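Local coordinates for probable chemoreceptor (Methyl-accepting chemotaxis) transmembrane protein (Rhizobium meliloti, PDB 6D8V), which probably senses quaternary ammonium compounds through its sensory domain and passes the signal on as a membrane-bound chemotaxis receptor, at residues L6-A11 with D246-P251. Residues are numbered along the deposited sequence; the frame is centred on the assembly and turned at random.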
ATOM      1  N   LEU A   6      30.356 -12.209   0.422  1.00 97.24           N
ATOM      2  CA  LEU A   6      30.465 -10.771   0.181  1.00 84.93           C
ATOM      3  C   LEU A   6      29.274 -10.245  -0.615  1.00 84.12           C
ATOM      4  O   LEU A   6      28.782  -9.142  -0.352  1.00 76.55           O
ATOM      5  CB  LEU A   6      31.776 -10.466  -0.544  1.00 82.91           C
ATOM      6  CG  LEU A   6      31.918  -9.087  -1.183  1.00 78.52           C
ATOM      7  CD1 LEU A   6      31.395  -8.016  -0.249  1.00 83.49           C
ATOM      8  CD2 LEU A   6      33.371  -8.823  -1.532  1.00 82.66           C
ATOM      9  N   VAL A   7      28.805 -11.009  -1.601  1.00 81.05           N
ATOM     10  CA  VAL A   7      27.600 -10.604  -2.318  1.00 87.26           C
ATOM     11  C   VAL A   7      26.422 -10.543  -1.360  1.00 77.54           C
ATOM     12  O   VAL A   7      25.639  -9.585  -1.368  1.00 73.56           O
ATOM     13  CB  VAL A   7      27.328 -11.555  -3.502  1.00 86.57           C
ATOM     14  CG1 VAL A   7      26.031 -11.186  -4.198  1.00 70.80           C
ATOM     15  CG2 VAL A   7      28.486 -11.519  -4.487  1.00 95.62           C
ATOM     16  N   PHE A   8      26.286 -11.561  -0.507  1.00 76.03           N
ATOM     17  CA  PHE A   8      25.205 -11.575   0.475  1.00 80.90           C
ATOM     18  C   PHE A   8      25.280 -10.363   1.406  1.00 81.89           C
ATOM     19  O   PHE A   8      24.261  -9.706   1.660  1.00 70.96           O
ATOM     20  CB  PHE A   8      25.252 -12.886   1.265  1.00 89.88           C
ATOM     21  CG  PHE A   8      24.012 -13.170   2.063  1.00 88.55           C
ATOM     22  CD1 PHE A   8      22.850 -12.443   1.866  1.00 87.02           C
ATOM     23  CD2 PHE A   8      24.015 -14.168   3.024  1.00 94.90           C
ATOM     24  CE1 PHE A   8      21.711 -12.711   2.616  1.00 79.36           C
ATOM     25  CE2 PHE A   8      22.880 -14.439   3.773  1.00 90.40           C
ATOM     26  CZ  PHE A   8      21.727 -13.710   3.569  1.00 72.65           C
ATOM     27  N   ASP A   9      26.472 -10.030   1.908  1.00 69.49           N
ATOM     28  CA  ASP A   9      26.579  -8.881   2.806  1.00 67.07           C
ATOM     29  C   ASP A   9      26.221  -7.583   2.087  1.00 72.78           C
ATOM     30  O   ASP A   9      25.312  -6.860   2.512  1.00 69.32           O
ATOM     31  CB  ASP A   9      27.983  -8.803   3.414  1.00 81.06           C
ATOM     32  CG  ASP A   9      28.276  -9.952   4.374  1.00 96.69           C
ATOM     33  OD1 ASP A   9      27.327 -10.516   4.968  1.00 94.90           O
ATOM     34  OD2 ASP A   9      29.465 -10.295   4.538  1.00112.74           O
ATOM     35  N   GLY A  10      26.913  -7.275   0.985  1.00 89.19           N
ATOM     36  CA  GLY A  10      26.641  -6.031   0.269  1.00 65.31           C
ATOM     37  C   GLY A  10      25.170  -5.851  -0.063  1.00 65.70           C
ATOM     38  O   GLY A  10      24.595  -4.777   0.147  1.00 66.19           O
ATOM     39  N   ALA A  11      24.544  -6.898  -0.604  1.00 60.78           N
ATOM     40  CA  ALA A  11      23.106  -6.854  -0.866  1.00 57.93           C
ATOM     41  C   ALA A  11      22.305  -6.607   0.410  1.00 67.70           C
ATOM     42  O   ALA A  11      21.343  -5.829   0.409  1.00 63.24           O
ATOM     43  CB  ALA A  11      22.650  -8.155  -1.531  1.00 68.04           C
ATOM     44  N   ASP A 246      22.438 -13.554  -8.451  1.00100.02           N
ATOM     45  CA  ASP A 246      21.926 -14.030  -7.176  1.00 95.19           C
ATOM     46  C   ASP A 246      20.741 -13.173  -6.746  1.00 94.14           C
ATOM     47  O   ASP A 246      20.699 -11.967  -7.003  1.00 92.88           O
ATOM     48  CB  ASP A 246      23.012 -13.976  -6.094  1.00 92.13           C
ATOM     49  CG  ASP A 246      24.204 -14.855  -6.409  1.00 93.64           C
ATOM     50  OD1 ASP A 246      24.017 -16.080  -6.577  1.00104.96           O
ATOM     51  OD2 ASP A 246      25.330 -14.320  -6.487  1.00 97.65           O
ATOM     52  N   ARG A 247      19.779 -13.800  -6.072  1.00 90.49           N
ATOM     53  CA  ARG A 247      18.608 -13.106  -5.545  1.00 63.10           C
ATOM     54  C   ARG A 247      18.685 -13.146  -4.028  1.00 78.13           C
ATOM     55  O   ARG A 247      18.607 -14.221  -3.429  1.00 89.94           O
ATOM     56  CB  ARG A 247      17.312 -13.744  -6.040  1.00 67.21           C
ATOM     57  CG  ARG A 247      16.051 -13.038  -5.569  1.00 60.31           C
ATOM     58  CD  ARG A 247      15.375 -12.259  -6.688  1.00 69.67           C
ATOM     59  NE  ARG A 247      14.611 -13.128  -7.587  1.00 71.82           N
ATOM     60  CZ  ARG A 247      14.264 -12.804  -8.826  1.00 82.50           C
ATOM     61  NH1 ARG A 247      14.617 -11.629  -9.328  1.00 95.37           N
ATOM     62  NH2 ARG A 247      13.573 -13.657  -9.563  1.00104.72           N
ATOM     63  N   VAL A 248      18.848 -11.983  -3.406  1.00 70.21           N
ATOM     64  CA  VAL A 248      18.810 -11.865  -1.955  1.00 66.31           C
ATOM     65  C   VAL A 248      17.441 -11.337  -1.553  1.00 71.65           C
ATOM     66  O   VAL A 248      16.967 -10.333  -2.100  1.00 83.73           O
ATOM     67  CB  VAL A 248      19.928 -10.946  -1.431  1.00 61.47           C
ATOM     68  CG1 VAL A 248      19.740 -10.698   0.046  1.00 56.89           C
ATOM     69  CG2 VAL A 248      21.282 -11.566  -1.685  1.00 65.77           C
ATOM     70  N   VAL A 249      16.807 -12.009  -0.597  1.00 59.51           N
ATOM     71  CA  VAL A 249      15.505 -11.606  -0.084  1.00 68.80           C
ATOM     72  C   VAL A 249      15.693 -11.060   1.323  1.00 67.37           C
ATOM     73  O   VAL A 249      16.431 -11.633   2.132  1.00 72.23           O
ATOM     74  CB  VAL A 249      14.506 -12.780  -0.110  1.00 54.49           C
ATOM     75  CG1 VAL A 249      14.643 -13.545  -1.409  1.00 56.58           C
ATOM     76  CG2 VAL A 249      14.746 -13.699   1.055  1.00 74.42           C
ATOM     77  N   TYR A 250      15.034  -9.938   1.612  1.00 71.45           N
ATOM     78  CA  TYR A 250      15.253  -9.202   2.858  1.00 65.85           C
ATOM     79  C   TYR A 250      13.901  -8.781   3.418  1.00 68.59           C
ATOM     80  O   TYR A 250      13.337  -7.752   3.019  1.00 77.74           O
ATOM     81  CB  TYR A 250      16.161  -7.993   2.618  1.00 59.85           C
ATOM     82  CG  TYR A 250      16.695  -7.310   3.852  1.00 61.44           C
ATOM     83  CD1 TYR A 250      17.885  -7.732   4.446  1.00 74.64           C
ATOM     84  CD2 TYR A 250      16.037  -6.214   4.405  1.00 53.79           C
ATOM     85  CE1 TYR A 250      18.390  -7.097   5.566  1.00 59.59           C
ATOM     86  CE2 TYR A 250      16.535  -5.571   5.524  1.00 60.22           C
ATOM     87  CZ  TYR A 250      17.708  -6.012   6.105  1.00 73.68           C
ATOM     88  OH  TYR A 250      18.199  -5.365   7.228  1.00 68.22           O
ATOM     89  N   PRO A 251      13.337  -9.571   4.331  1.00 68.46           N
ATOM     90  CA  PRO A 251      12.102  -9.150   5.000  1.00 71.85           C
ATOM     91  C   PRO A 251      12.352  -7.952   5.896  1.00 63.65           C
ATOM     92  O   PRO A 251      13.453  -7.759   6.417  1.00 66.02           O
ATOM     93  CB  PRO A 251      11.699 -10.383   5.820  1.00 59.61           C
ATOM     94  CG  PRO A 251      12.940 -11.183   5.960  1.00 62.81           C
ATOM     95  CD  PRO A 251      13.742 -10.932   4.716  1.00 64.54           C
TER
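Asp246 begins the strand side of this contact by lying across Val7 of the helix at about a right angle, with Asp246 OD2 3.9 Å from Val7 CG1. This is only van der Waals contact; the polar work falls to Asp246 OD1, which forms a salt bridge with Arg269 and accepts a hydrogen bond from the backbone of Asn236, probably helping a buried carboxylate to be tolerated here. Two residues on, strand alternation turns Val248 to the helix, where its two branches meet Phe8 and Ala11, about one helical turn apart. With chi1 at 172°, CG1 lies anti to the backbone N and CG2 anti to the carbonyl carbon, which sends one methyl to each. Val248 CG1 approaches the edge of the Phe8 ring near its plane, 3.8 Å from Phe8 CE1; Phe8 is long enough to bring its ring end close although its CB does not face the strand. Val248 CG2 packs 3.7 Å from Ala11 CB, a small methyl that suits the closer backbones. The long helix thus lies over the four-stranded antiparallel sheet, not the sheet beside the 1,1-dimethyl-prolinium pocket. With no hydrogen bond between the segments, their fit probably depends on shape complementarity and apolar burial.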